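Local coordinates for organic hydroperoxide resistance protein OhrB (Bacillus subtilis, PDB 2BJO) that helps the bacterium resist organic hydroperoxides as a dimeric stress protein of the OsmC/Ohr family, at residues 24-32 and 38-46; 69-80 and 92-103. The protein carries 3 engineered substitutions. All blocks are in the same frame, centred on the assembly; numbering follows the deposited sequence.

Interaction 1: 24-32 and 38-46; sequences VLDFDIVMP and GQTGTNPEQ
Asp28 and Val30 hold Thr42 between them through the backbone. Thr42 N donates to Asp28 O at 2.9 Å, and Val30 N donates to Thr42 O at 2.8 Å with an N-H...O angle of 163°. These two bonds make a single beta bridge between Ile29 and Thr42; Ile29 CA adds a CA-H...O contact to Thr42 O at 3.2 Å. Gly41 CA lies 3.3 Å from Asp28 O, and the backbone there runs close against Asp28 and Val30.

Methyl groups pack round the bridge: Val30 CG1 lies against Thr40 O, while its CG2 rests near Thr42 O. Thr42 CG2 touches Ile29 CD1 at 3.9 Å and Phe27 CB. With Thr42 OG1 anti to the backbone N (chi1 -162°), the hydroxyl is left to bond Gln46 OE1 at 2.6 Å.

Three waters bridge the segments. One molecule links Asp28 N to Thr40 O, another joins Asp28 OD2 to Thr40 OG1, and a third spans Val30 O and Asn43 ND2; Asp28 OD1 is hydrogen-bonded to His17 ND1.

Asn43, one residue past the bridge, accepts from Gln46 N through OD1 at 2.8 Å, nearly straight at 175°. The whole is a single isolated beta bridge running directly into an N-capped helix, joining the edge of the N-terminal antiparallel sheet to the start of helix 44-65.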
ATOM      1  N   VAL A  24     -14.078   4.565  -5.833  1.00 23.93           N
ATOM      2  CA  VAL A  24     -13.197   5.700  -5.545  1.00 21.26           C
ATOM      3  C   VAL A  24     -11.893   5.453  -6.296  1.00 21.66           C
ATOM      4  O   VAL A  24     -11.401   6.383  -6.941  1.00 19.98           O
ATOM      5  CB  VAL A  24     -13.021   5.955  -4.031  1.00 22.57           C
ATOM      6  CG1 VAL A  24     -11.934   6.990  -3.788  1.00 24.39           C
ATOM      7  CG2 VAL A  24     -14.334   6.387  -3.379  1.00 21.90           C
ATOM      8  N   LEU A  25     -11.365   4.229  -6.247  1.00 22.47           N
ATOM      9  CA  LEU A  25     -10.161   3.879  -7.036  1.00 24.83           C
ATOM     10  C   LEU A  25     -10.495   3.161  -8.347  1.00 25.55           C
ATOM     11  O   LEU A  25     -11.154   2.126  -8.378  1.00 24.23           O
ATOM     12  CB  LEU A  25      -9.181   3.030  -6.214  1.00 22.74           C
ATOM     13  CG  LEU A  25      -8.741   3.570  -4.852  1.00 23.24           C
ATOM     14  CD1 LEU A  25      -7.729   2.625  -4.157  1.00 22.22           C
ATOM     15  CD2 LEU A  25      -8.174   4.991  -4.891  1.00 24.41           C
ATOM     16  N   ASP A  26     -10.074   3.694  -9.485  1.00 28.06           N
ATOM     17  CA  ASP A  26     -10.484   3.071 -10.752  1.00 27.12           C
ATOM     18  C   ASP A  26      -9.355   3.376 -11.729  1.00 26.45           C
ATOM     19  O   ASP A  26      -9.344   4.441 -12.307  1.00 25.19           O
ATOM     20  CB  ASP A  26     -11.843   3.599 -11.199  1.00 28.53           C
ATOM     21  CG  ASP A  26     -12.486   2.772 -12.297  1.00 30.49           C
ATOM     22  OD1 ASP A  26     -13.586   3.174 -12.710  1.00 31.55           O
ATOM     23  OD2 ASP A  26     -11.964   1.733 -12.756  1.00 32.03           O
ATOM     24  N   PHE A  27      -8.400   2.468 -11.880  1.00 24.96           N
ATOM     25  CA  PHE A  27      -7.204   2.762 -12.655  1.00 25.80           C
ATOM     26  C   PHE A  27      -6.651   1.543 -13.347  1.00 23.84           C
ATOM     27  O   PHE A  27      -6.717   0.431 -12.821  1.00 21.47           O
ATOM     28  CB  PHE A  27      -6.000   3.242 -11.815  1.00 27.86           C
ATOM     29  CG  PHE A  27      -6.267   4.430 -10.955  1.00 28.17           C
ATOM     30  CD1 PHE A  27      -6.710   4.270  -9.652  1.00 31.23           C
ATOM     31  CD2 PHE A  27      -6.073   5.714 -11.457  1.00 31.43           C
ATOM     32  CE1 PHE A  27      -6.958   5.387  -8.854  1.00 30.27           C
ATOM     33  CE2 PHE A  27      -6.317   6.849 -10.691  1.00 31.04           C
ATOM     34  CZ  PHE A  27      -6.768   6.674  -9.385  1.00 32.45           C
ATOM     35  N   ASP A  28      -6.069   1.824 -14.508  1.00 23.05           N
ATOM     36  CA  ASP A  28      -5.152   0.868 -15.111  1.00 23.62           C
ATOM     37  C   ASP A  28      -3.880   0.759 -14.276  1.00 21.92           C
ATOM     38  O   ASP A  28      -3.502   1.714 -13.612  1.00 22.06           O
ATOM     39  CB  ASP A  28      -4.732   1.269 -16.519  1.00 23.77           C
ATOM     40  CG  ASP A  28      -5.895   1.367 -17.473  1.00 25.79           C
ATOM     41  OD1 ASP A  28      -6.729   0.457 -17.441  1.00 26.90           O
ATOM     42  OD2 ASP A  28      -5.970   2.333 -18.259  1.00 33.01           O
ATOM     43  N   ILE A  29      -3.242  -0.403 -14.370  1.00 21.78           N
ATOM     44  CA  ILE A  29      -1.934  -0.710 -13.828  1.00 24.97           C
ATOM     45  C   ILE A  29      -1.037  -0.610 -15.050  1.00 25.71           C
ATOM     46  O   ILE A  29      -1.278  -1.292 -16.053  1.00 25.39           O
ATOM     47  CB  ILE A  29      -1.882  -2.092 -13.152  1.00 24.09           C
ATOM     48  CG1 ILE A  29      -2.904  -2.150 -11.994  1.00 26.29           C
ATOM     49  CG2 ILE A  29      -0.476  -2.432 -12.699  1.00 23.50           C
ATOM     50  CD1 ILE A  29      -2.662  -1.220 -10.794  1.00 26.40           C
ATOM     51  N   VAL A  30      -0.021   0.239 -14.940  1.00 26.42           N
ATOM     52  CA  VAL A  30       0.847   0.517 -16.079  1.00 30.52           C
ATOM     53  C   VAL A  30       2.295   0.077 -15.869  1.00 30.07           C
ATOM     54  O   VAL A  30       2.826   0.001 -14.771  1.00 30.28           O
ATOM     55  CB  VAL A  30       0.862   2.035 -16.503  1.00 31.91           C
ATOM     56  CG1 VAL A  30      -0.505   2.462 -17.049  1.00 32.31           C
ATOM     57  CG2 VAL A  30       1.402   2.987 -15.394  1.00 31.69           C
ATOM     58  N   MET A  31       2.948  -0.142 -16.997  1.00 33.97           N
ATOM     59  CA  MET A  31       4.312  -0.647 -17.051  1.00 35.46           C
ATOM     60  C   MET A  31       5.227   0.557 -17.223  1.00 33.71           C
ATOM     61  O   MET A  31       4.718   1.652 -17.484  1.00 31.66           O
ATOM     62  CB  MET A  31       4.469  -1.594 -18.239  1.00 38.99           C
ATOM     63  CG  MET A  31       3.187  -2.352 -18.557  1.00 41.91           C
ATOM     64  SD  MET A  31       3.526  -4.068 -18.929  1.00 44.94           S
ATOM     65  CE  MET A  31       3.981  -4.526 -17.247  1.00 43.81           C
ATOM     66  N   PRO A  32       6.545   0.359 -17.040  1.00 32.37           N
ATOM     67  CA  PRO A  32       7.556   1.395 -17.262  1.00 31.91           C
ATOM     68  C   PRO A  32       7.467   2.177 -18.586  1.00 29.72           C
ATOM     69  O   PRO A  32       7.864   3.329 -18.572  1.00 27.82           O
ATOM     70  CB  PRO A  32       8.862   0.607 -17.115  1.00 32.74           C
ATOM     71  CG  PRO A  32       8.523  -0.389 -16.058  1.00 32.59           C
ATOM     72  CD  PRO A  32       7.168  -0.870 -16.511  1.00 32.40           C
ATOM     73  N   GLY A  38       1.387   5.726 -24.568  1.00 29.91           N
ATOM     74  CA  GLY A  38       0.172   6.509 -24.373  1.00 28.61           C
ATOM     75  C   GLY A  38      -0.813   5.944 -23.352  1.00 29.32           C
ATOM     76  O   GLY A  38      -2.021   6.129 -23.478  1.00 26.68           O
ATOM     77  N   GLN A  39      -0.329   5.253 -22.323  1.00 27.69           N
ATOM     78  CA  GLN A  39      -1.206   4.677 -21.309  1.00 28.16           C
ATOM     79  C   GLN A  39      -1.131   5.571 -20.077  1.00 28.56           C
ATOM     80  O   GLN A  39      -0.146   6.264 -19.857  1.00 28.81           O
ATOM     81  CB  GLN A  39      -0.860   3.219 -20.985  1.00 30.07           C
ATOM     82  CG  GLN A  39      -0.920   2.222 -22.137  1.00 31.33           C
ATOM     83  CD  GLN A  39      -2.258   2.129 -22.835  1.00 33.29           C
ATOM     84  OE1 GLN A  39      -3.296   1.809 -22.233  1.00 34.19           O
ATOM     85  NE2 GLN A  39      -2.239   2.398 -24.138  1.00 36.59           N
ATOM     86  N   THR A  40      -2.193   5.545 -19.288  1.00 28.76           N
ATOM     87  CA  THR A  40      -2.261   6.250 -18.015  1.00 30.14           C
ATOM     88  C   THR A  40      -2.622   5.306 -16.883  1.00 26.91           C
ATOM     89  O   THR A  40      -3.414   4.388 -17.049  1.00 28.37           O
ATOM     90  CB  THR A  40      -3.359   7.317 -18.034  1.00 31.76           C
ATOM     91  OG1 THR A  40      -4.608   6.662 -18.328  1.00 36.12           O
ATOM     92  CG2 THR A  40      -3.012   8.368 -19.079  1.00 31.37           C
ATOM     93  N   GLY A  41      -2.042   5.526 -15.712  1.00 25.62           N
ATOM     94  CA  GLY A  41      -2.428   4.679 -14.599  1.00 24.78           C
ATOM     95  C   GLY A  41      -1.461   4.712 -13.448  1.00 22.63           C
ATOM     96  O   GLY A  41      -0.643   5.614 -13.356  1.00 22.47           O
ATOM     97  N   THR A  42      -1.587   3.692 -12.614  1.00 23.75           N
ATOM     98  CA  THR A  42      -0.816   3.578 -11.390  1.00 23.50           C
ATOM     99  C   THR A  42      -0.041   2.263 -11.443  1.00 23.46           C
ATOM    100  O   THR A  42      -0.069   1.537 -12.447  1.00 24.28           O
ATOM    101  CB  THR A  42      -1.714   3.757 -10.124  1.00 20.08           C
ATOM    102  OG1 THR A  42      -0.878   4.062  -8.992  1.00 22.06           O
ATOM    103  CG2 THR A  42      -2.606   2.580  -9.846  1.00 21.78           C
ATOM    104  N   ASN A  43       0.653   2.002 -10.335  1.00 25.12           N
ATOM    105  CA  ASN A  43       1.329   0.732 -10.094  1.00 23.75           C
ATOM    106  C   ASN A  43       1.380   0.403  -8.592  1.00 21.93           C
ATOM    107  O   ASN A  43       1.082   1.264  -7.776  1.00 22.93           O
ATOM    108  CB  ASN A  43       2.700   0.730 -10.777  1.00 24.29           C
ATOM    109  CG  ASN A  43       3.669   1.722 -10.177  1.00 27.44           C
ATOM    110  OD1 ASN A  43       3.775   1.900  -8.962  1.00 24.69           O
ATOM    111  ND2 ASN A  43       4.395   2.393 -11.071  1.00 30.03           N
ATOM    112  N   PRO A  44       1.770  -0.828  -8.214  1.00 23.87           N
ATOM    113  CA  PRO A  44       1.771  -1.173  -6.789  1.00 24.28           C
ATOM    114  C   PRO A  44       2.715  -0.328  -5.937  1.00 23.88           C
ATOM    115  O   PRO A  44       2.384  -0.066  -4.787  1.00 26.78           O
ATOM    116  CB  PRO A  44       2.146  -2.662  -6.793  1.00 25.44           C
ATOM    117  CG  PRO A  44       1.735  -3.116  -8.141  1.00 24.42           C
ATOM    118  CD  PRO A  44       2.219  -1.993  -8.995  1.00 22.60           C
ATOM    119  N   GLU A  45       3.828   0.140  -6.492  1.00 24.48           N
ATOM    120  CA  GLU A  45       4.802   0.982  -5.792  1.00 23.64           C
ATOM    121  C   GLU A  45       4.217   2.347  -5.427  1.00 22.16           C
ATOM    122  O   GLU A  45       4.302   2.755  -4.272  1.00 25.68           O
ATOM    123  CB  GLU A  45       6.112   1.087  -6.591  1.00 23.33           C
ATOM    124  CG  GLU A  45       6.944  -0.193  -6.620  1.00 24.55           C
ATOM    125  CD  GLU A  45       6.336  -1.321  -7.454  1.00 24.86           C
ATOM    126  OE1 GLU A  45       5.757  -1.078  -8.534  1.00 26.43           O
ATOM    127  OE2 GLU A  45       6.432  -2.492  -7.038  1.00 24.24           O
ATOM    128  N   GLN A  46       3.637   3.030  -6.406  1.00 21.89           N
ATOM    129  CA  GLN A  46       2.877   4.283  -6.229  1.00 22.83           C
ATOM    130  C   GLN A  46       1.719   4.160  -5.232  1.00 22.40           C
ATOM    131  O   GLN A  46       1.511   5.025  -4.387  1.00 20.31           O
ATOM    132  CB  GLN A  46       2.356   4.803  -7.580  1.00 23.85           C
ATOM    133  CG  GLN A  46       1.977   6.291  -7.596  1.00 24.88           C
ATOM    134  CD  GLN A  46       1.411   6.787  -8.896  1.00 24.00           C
ATOM    135  OE1 GLN A  46       0.366   6.333  -9.346  1.00 27.17           O
ATOM    136  NE2 GLN A  46       2.099   7.742  -9.511  1.00 24.91           N
TER
HETATM  137  O   HOH W   1      -6.238   4.567 -15.456  1.00 27.80           O
HETATM  138  O   HOH W   2      -4.416   3.771 -20.169  1.00 31.76           O
HETATM  139  O   HOH W   3      -7.017   5.143 -18.583  1.00 37.62           O
HETATM  140  O   HOH W   4       5.175   0.964 -13.777  1.00 31.08           O

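Interaction 2: 69-80 and 92-103; sequences IEIDSEIEGQVS and IGVTLVVNTKDL
Lys101 CG lies anti to its carbonyl carbon (chi1 -54°), and further bends at chi2 and chi4 fold the chain over Asp72, whose own CG is anti to the backbone N (chi1 180°). NZ thereby forms a salt bridge to Asp72 OD1 at 3.4 Å, in which the hydrogen bond is weak, and a long one to Glu74 OE2. Asn99 OD1 takes the Lys101 N-H from above its amide plane, an Asx turn that leads into the type II' turn Thr100-Leu103. At the end of that turn, Leu103 spreads its two methyls, CD1 to Ile69 CG2 and CD2 to Ile71 CG2.

From Glu74 to Ser80 the strands run antiparallel, 162° apart, with paired bonds such as Asn99 N to Glu74 O at 2.7 Å. One face carries Gln78, which lies alongside Thr95 and donates from NE2 to Glu76 OE1 at 2.6 Å; NE2 also touches Val97 CG2 at 3.7 Å. On the other face Ile75 CG1 meets Val98 CG1 at 4.1 Å, and Leu96 CD2 fits over Gly77 CA; helix 44-65 packs on Leu96 and Val79.

This is a regular beta hairpin ladder, whose strand 74-84 also pairs with an antiparallel strand of the second subunit, so that the sheet runs across the interface.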
ATOM      1  N   ILE A  69      -0.511  19.281  20.262  1.00 22.46           N
ATOM      2  CA  ILE A  69       0.199  19.953  19.185  1.00 24.04           C
ATOM      3  C   ILE A  69      -0.606  19.762  17.899  1.00 23.61           C
ATOM      4  O   ILE A  69      -1.004  18.654  17.568  1.00 23.58           O
ATOM      5  CB  ILE A  69       1.663  19.459  19.071  1.00 23.21           C
ATOM      6  CG1 ILE A  69       2.437  19.795  20.343  1.00 22.26           C
ATOM      7  CG2 ILE A  69       2.405  20.100  17.879  1.00 23.80           C
ATOM      8  CD1 ILE A  69       3.778  19.126  20.521  1.00 21.02           C
ATOM      9  N   GLU A  70      -0.841  20.856  17.186  1.00 25.31           N
ATOM     10  CA  GLU A  70      -1.473  20.877  15.881  1.00 27.77           C
ATOM     11  C   GLU A  70      -0.362  20.913  14.854  1.00 28.70           C
ATOM     12  O   GLU A  70       0.457  21.815  14.916  1.00 30.14           O
ATOM     13  CB  GLU A  70      -2.301  22.149  15.694  1.00 30.31           C
ATOM     14  CG  GLU A  70      -3.475  22.299  16.655  1.00 32.39           C
ATOM     15  CD  GLU A  70      -4.541  21.267  16.382  1.00 34.99           C
ATOM     16  OE1 GLU A  70      -4.917  21.112  15.203  1.00 38.82           O
ATOM     17  OE2 GLU A  70      -5.004  20.596  17.328  1.00 38.41           O
ATOM     18  N   ILE A  71      -0.308  19.979  13.912  1.00 31.86           N
ATOM     19  CA  ILE A  71       0.775  19.981  12.925  1.00 31.95           C
ATOM     20  C   ILE A  71       0.257  20.197  11.511  1.00 29.93           C
ATOM     21  O   ILE A  71      -0.860  19.810  11.160  1.00 30.62           O
ATOM     22  CB  ILE A  71       1.660  18.728  12.990  1.00 34.93           C
ATOM     23  CG1 ILE A  71       0.834  17.451  12.898  1.00 37.56           C
ATOM     24  CG2 ILE A  71       2.485  18.715  14.278  1.00 36.84           C
ATOM     25  CD1 ILE A  71       1.685  16.281  12.475  1.00 37.85           C
ATOM     26  N   ASP A  72       1.111  20.849  10.729  1.00 27.90           N
ATOM     27  CA  ASP A  72       0.885  21.198   9.342  1.00 29.28           C
ATOM     28  C   ASP A  72       2.043  20.452   8.688  1.00 29.91           C
ATOM     29  O   ASP A  72       3.199  20.894   8.770  1.00 33.16           O
ATOM     30  CB  ASP A  72       0.888  22.718   9.196  1.00 31.33           C
ATOM     31  CG  ASP A  72       0.663  23.200   7.774  1.00 33.77           C
ATOM     32  OD1 ASP A  72       0.331  22.371   6.905  1.00 36.97           O
ATOM     33  OD2 ASP A  72       0.826  24.420   7.538  1.00 34.87           O
ATOM     34  N   SER A  73       1.718  19.310   8.091  1.00 24.88           N
ATOM     35  CA  SER A  73       2.749  18.453   7.522  1.00 24.04           C
ATOM     36  C   SER A  73       2.464  18.068   6.071  1.00 23.10           C
ATOM     37  O   SER A  73       1.317  18.051   5.591  1.00 21.02           O
ATOM     38  CB  SER A  73       2.977  17.178   8.358  1.00 22.98           C
ATOM     39  OG  SER A  73       1.844  16.313   8.330  1.00 26.14           O
ATOM     40  N   GLU A  74       3.580  17.782   5.405  1.00 24.67           N
ATOM     41  CA  GLU A  74       3.662  17.189   4.082  1.00 25.20           C
ATOM     42  C   GLU A  74       4.693  16.093   4.219  1.00 26.14           C
ATOM     43  O   GLU A  74       5.824  16.341   4.679  1.00 26.54           O
ATOM     44  CB  GLU A  74       4.087  18.164   2.995  1.00 28.20           C
ATOM     45  CG  GLU A  74       3.032  19.187   2.638  1.00 30.46           C
ATOM     46  CD  GLU A  74       3.439  20.140   1.522  1.00 32.51           C
ATOM     47  OE1 GLU A  74       4.327  19.812   0.711  1.00 36.48           O
ATOM     48  OE2 GLU A  74       2.876  21.254   1.441  1.00 36.80           O
ATOM     49  N   ILE A  75       4.256  14.896   3.831  1.00 27.52           N
ATOM     50  CA  ILE A  75       5.072  13.684   3.778  1.00 27.69           C
ATOM     51  C   ILE A  75       5.143  13.139   2.349  1.00 28.78           C
ATOM     52  O   ILE A  75       4.117  12.742   1.769  1.00 26.43           O
ATOM     53  CB  ILE A  75       4.538  12.609   4.735  1.00 27.88           C
ATOM     54  CG1 ILE A  75       4.600  13.233   6.145  1.00 29.02           C
ATOM     55  CG2 ILE A  75       5.357  11.335   4.594  1.00 26.28           C
ATOM     56  CD1 ILE A  75       3.774  12.563   7.125  1.00 28.03           C
ATOM     57  N   GLU A  76       6.368  13.125   1.827  1.00 25.58           N
ATOM     58  CA  GLU A  76       6.599  12.523   0.523  1.00 25.03           C
ATOM     59  C   GLU A  76       7.050  11.087   0.725  1.00 22.58           C
ATOM     60  O   GLU A  76       8.153  10.862   1.181  1.00 20.18           O
ATOM     61  CB  GLU A  76       7.636  13.219  -0.362  1.00 23.24           C
ATOM     62  CG  GLU A  76       7.566  12.777  -1.834  1.00 24.05           C
ATOM     63  CD  GLU A  76       8.754  13.239  -2.678  1.00 28.13           C
ATOM     64  OE1 GLU A  76       9.887  13.463  -2.219  1.00 28.25           O
ATOM     65  OE2 GLU A  76       8.603  13.412  -3.895  1.00 31.88           O
ATOM     66  N   GLY A  77       6.193  10.140   0.358  1.00 21.90           N
ATOM     67  CA  GLY A  77       6.562   8.733   0.335  1.00 22.66           C
ATOM     68  C   GLY A  77       7.259   8.417  -0.978  1.00 22.77           C
ATOM     69  O   GLY A  77       6.751   8.783  -2.040  1.00 25.06           O
ATOM     70  N   GLN A  78       8.410   7.751  -0.883  1.00 21.96           N
ATOM     71  CA  GLN A  78       9.240   7.375  -2.032  1.00 22.37           C
ATOM     72  C   GLN A  78       9.497   5.863  -1.954  1.00 22.72           C
ATOM     73  O   GLN A  78      10.236   5.355  -1.098  1.00 22.24           O
ATOM     74  CB  GLN A  78      10.550   8.158  -2.056  1.00 21.32           C
ATOM     75  CG  GLN A  78      10.363   9.651  -1.880  1.00 21.95           C
ATOM     76  CD  GLN A  78      11.687  10.352  -1.776  1.00 23.94           C
ATOM     77  OE1 GLN A  78      12.703   9.710  -1.513  1.00 24.04           O
ATOM     78  NE2 GLN A  78      11.688  11.665  -1.986  1.00 24.42           N
ATOM     79  N   VAL A  79       8.851   5.131  -2.855  1.00 24.09           N
ATOM     80  CA  VAL A  79       8.903   3.693  -2.849  1.00 23.80           C
ATOM     81  C   VAL A  79       9.647   3.212  -4.087  1.00 24.99           C
ATOM     82  O   VAL A  79       9.160   3.439  -5.199  1.00 26.06           O
ATOM     83  CB  VAL A  79       7.471   3.113  -2.792  1.00 24.03           C
ATOM     84  CG1 VAL A  79       7.465   1.579  -3.033  1.00 24.19           C
ATOM     85  CG2 VAL A  79       6.789   3.464  -1.487  1.00 26.34           C
ATOM     86  N   SER A  80      10.761   2.511  -3.888  1.00 25.74           N
ATOM     87  CA  SER A  80      11.565   1.987  -4.997  1.00 26.97           C
ATOM     88  C   SER A  80      11.404   0.478  -5.233  1.00 27.05           C
ATOM     89  O   SER A  80      11.437  -0.288  -4.264  1.00 25.96           O
ATOM     90  CB  SER A  80      13.058   2.288  -4.792  1.00 24.76           C
ATOM     91  OG  SER A  80      13.291   3.684  -4.679  1.00 24.96           O
ATOM     92  N   ILE A  92      11.084  -4.172  -2.355  1.00 22.80           N
ATOM     93  CA  ILE A  92      10.779  -2.768  -2.088  1.00 23.62           C
ATOM     94  C   ILE A  92      11.707  -2.070  -1.115  1.00 20.62           C
ATOM     95  O   ILE A  92      12.157  -2.660  -0.135  1.00 22.74           O
ATOM     96  CB  ILE A  92       9.311  -2.766  -1.509  1.00 28.21           C
ATOM     97  CG1 ILE A  92       8.321  -3.035  -2.646  1.00 30.37           C
ATOM     98  CG2 ILE A  92       8.896  -1.562  -0.689  1.00 30.10           C
ATOM     99  CD1 ILE A  92       8.439  -2.169  -3.863  1.00 30.29           C
ATOM    100  N   GLY A  93      11.933  -0.787  -1.390  1.00 22.04           N
ATOM    101  CA  GLY A  93      12.705   0.170  -0.579  1.00 20.52           C
ATOM    102  C   GLY A  93      11.794   1.356  -0.327  1.00 19.64           C
ATOM    103  O   GLY A  93      10.972   1.717  -1.181  1.00 24.04           O
ATOM    104  N   VAL A  94      11.883   1.968   0.847  1.00 22.11           N
ATOM    105  CA  VAL A  94      11.007   3.101   1.187  1.00 23.59           C
ATOM    106  C   VAL A  94      11.775   4.251   1.838  1.00 22.48           C
ATOM    107  O   VAL A  94      12.477   4.003   2.804  1.00 20.00           O
ATOM    108  CB  VAL A  94       9.847   2.727   2.168  1.00 23.35           C
ATOM    109  CG1 VAL A  94       8.937   3.927   2.458  1.00 25.00           C
ATOM    110  CG2 VAL A  94       8.960   1.597   1.646  1.00 22.84           C
ATOM    111  N   THR A  95      11.619   5.478   1.338  1.00 24.92           N
ATOM    112  CA  THR A  95      12.044   6.681   2.043  1.00 23.17           C
ATOM    113  C   THR A  95      10.814   7.567   2.292  1.00 23.38           C
ATOM    114  O   THR A  95       9.938   7.705   1.440  1.00 27.75           O
ATOM    115  CB  THR A  95      13.226   7.348   1.303  1.00 24.08           C
ATOM    116  OG1 THR A  95      14.361   6.475   1.418  1.00 21.55           O
ATOM    117  CG2 THR A  95      13.604   8.684   1.915  1.00 25.56           C
ATOM    118  N   LEU A  96      10.716   8.171   3.475  1.00 24.31           N
ATOM    119  CA  LEU A  96       9.684   9.151   3.804  1.00 24.79           C
ATOM    120  C   LEU A  96      10.370  10.475   4.145  1.00 25.12           C
ATOM    121  O   LEU A  96      11.193  10.503   5.056  1.00 22.64           O
ATOM    122  CB  LEU A  96       8.774   8.684   4.952  1.00 27.74           C
ATOM    123  CG  LEU A  96       8.024   7.353   4.803  1.00 29.63           C
ATOM    124  CD1 LEU A  96       7.496   6.844   6.139  1.00 30.37           C
ATOM    125  CD2 LEU A  96       6.874   7.426   3.806  1.00 28.58           C
ATOM    126  N   VAL A  97      10.035  11.551   3.431  1.00 26.97           N
ATOM    127  CA  VAL A  97      10.657  12.865   3.641  1.00 26.73           C
ATOM    128  C   VAL A  97       9.556  13.675   4.313  1.00 27.99           C
ATOM    129  O   VAL A  97       8.519  13.950   3.710  1.00 26.29           O
ATOM    130  CB  VAL A  97      11.152  13.564   2.375  1.00 29.52           C
ATOM    131  CG1 VAL A  97      11.973  14.823   2.723  1.00 31.01           C
ATOM    132  CG2 VAL A  97      12.043  12.657   1.533  1.00 31.52           C
ATOM    133  N   VAL A  98       9.799  14.046   5.567  1.00 26.34           N
ATOM    134  CA  VAL A  98       8.799  14.714   6.378  1.00 27.08           C
ATOM    135  C   VAL A  98       9.057  16.214   6.542  1.00 25.25           C
ATOM    136  O   VAL A  98      10.104  16.609   7.075  1.00 23.90           O
ATOM    137  CB  VAL A  98       8.729  14.043   7.761  1.00 28.83           C
ATOM    138  CG1 VAL A  98       7.609  14.659   8.578  1.00 28.99           C
ATOM    139  CG2 VAL A  98       8.539  12.535   7.628  1.00 30.45           C
ATOM    140  N   ASN A  99       8.093  17.002   6.073  1.00 25.79           N
ATOM    141  CA  ASN A  99       8.071  18.451   6.162  1.00 25.32           C
ATOM    142  C   ASN A  99       7.019  18.774   7.214  1.00 26.03           C
ATOM    143  O   ASN A  99       5.833  18.574   6.954  1.00 22.21           O
ATOM    144  CB  ASN A  99       7.795  19.126   4.814  1.00 24.94           C
ATOM    145  CG  ASN A  99       7.685  20.656   4.904  1.00 25.66           C
ATOM    146  OD1 ASN A  99       8.066  21.296   5.881  1.00 23.38           O
ATOM    147  ND2 ASN A  99       7.122  21.257   3.864  1.00 27.02           N
ATOM    148  N   THR A 100       7.464  19.249   8.375  1.00 26.67           N
ATOM    149  CA  THR A 100       6.581  19.742   9.433  1.00 30.80           C
ATOM    150  C   THR A 100       6.638  21.258   9.682  1.00 34.29           C
ATOM    151  O   THR A 100       6.500  21.715  10.820  1.00 38.18           O
ATOM    152  CB  THR A 100       6.864  19.043  10.769  1.00 29.41           C
ATOM    153  OG1 THR A 100       8.258  19.177  11.087  1.00 28.33           O
ATOM    154  CG2 THR A 100       6.448  17.602  10.712  1.00 29.36           C
ATOM    155  N   LYS A 101       6.854  22.023   8.619  1.00 37.65           N
ATOM    156  CA  LYS A 101       6.720  23.483   8.550  1.00 38.04           C
ATOM    157  C   LYS A 101       7.341  24.270   9.722  1.00 38.39           C
ATOM    158  O   LYS A 101       8.571  24.310   9.793  1.00 40.66           O
ATOM    159  CB  LYS A 101       5.240  23.803   8.306  1.00 40.21           C
ATOM    160  CG  LYS A 101       4.569  23.122   7.109  1.00 43.36           C
ATOM    161  CD  LYS A 101       4.967  23.633   5.721  1.00 45.02           C
ATOM    162  CE  LYS A 101       4.092  23.109   4.570  1.00 44.49           C
ATOM    163  NZ  LYS A 101       2.638  23.441   4.603  1.00 45.34           N
ATOM    164  N   ASP A 102       6.559  24.867  10.623  1.00 35.90           N
ATOM    165  CA  ASP A 102       7.109  25.720  11.688  1.00 35.83           C
ATOM    166  C   ASP A 102       7.370  24.963  12.990  1.00 33.94           C
ATOM    167  O   ASP A 102       7.800  25.566  13.969  1.00 34.27           O
ATOM    168  CB  ASP A 102       6.208  26.941  11.919  1.00 38.21           C
ATOM    169  CG  ASP A 102       6.105  27.839  10.684  1.00 42.15           C
ATOM    170  OD1 ASP A 102       7.136  28.250  10.093  1.00 42.27           O
ATOM    171  OD2 ASP A 102       4.948  28.137  10.306  1.00 44.38           O
ATOM    172  N   LEU A 103       7.127  23.652  13.028  1.00 30.43           N
ATOM    173  CA  LEU A 103       7.351  22.888  14.241  1.00 27.69           C
ATOM    174  C   LEU A 103       8.825  22.918  14.637  1.00 26.02           C
ATOM    175  O   LEU A 103       9.686  22.759  13.776  1.00 22.04           O
ATOM    176  CB  LEU A 103       6.913  21.448  14.004  1.00 26.21           C
ATOM    177  CG  LEU A 103       6.970  20.447  15.142  1.00 24.39           C
ATOM    178  CD1 LEU A 103       6.078  20.874  16.325  1.00 22.30           C
ATOM    179  CD2 LEU A 103       6.517  19.129  14.584  1.00 24.36           C
TER
HETATM  180  O   HOH W   5       3.621  21.973  11.949  1.00 22.10           O

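In the fold
The chain illustrates how local closures can follow one another in series. After the N-terminal strands 4-11 and 17-20, interaction 1 closes a small loop, with five residues between its segments, and delivers the chain into helix 44-65. That helix leads on to strand 74-84, where interaction 2 opens; the hairpin closes when strand 89-99 returns. The two loops neither nest nor cross. Their centres lie 23 Å apart on opposite sides of the chain's centre, yet they touch where Glu45, at the start of the helix, packs against Val79 and Ile92. Helix 44-65 thus connects the N-terminal sheet to the mixed sheet. Both contacts also touch the second subunit of the dimer.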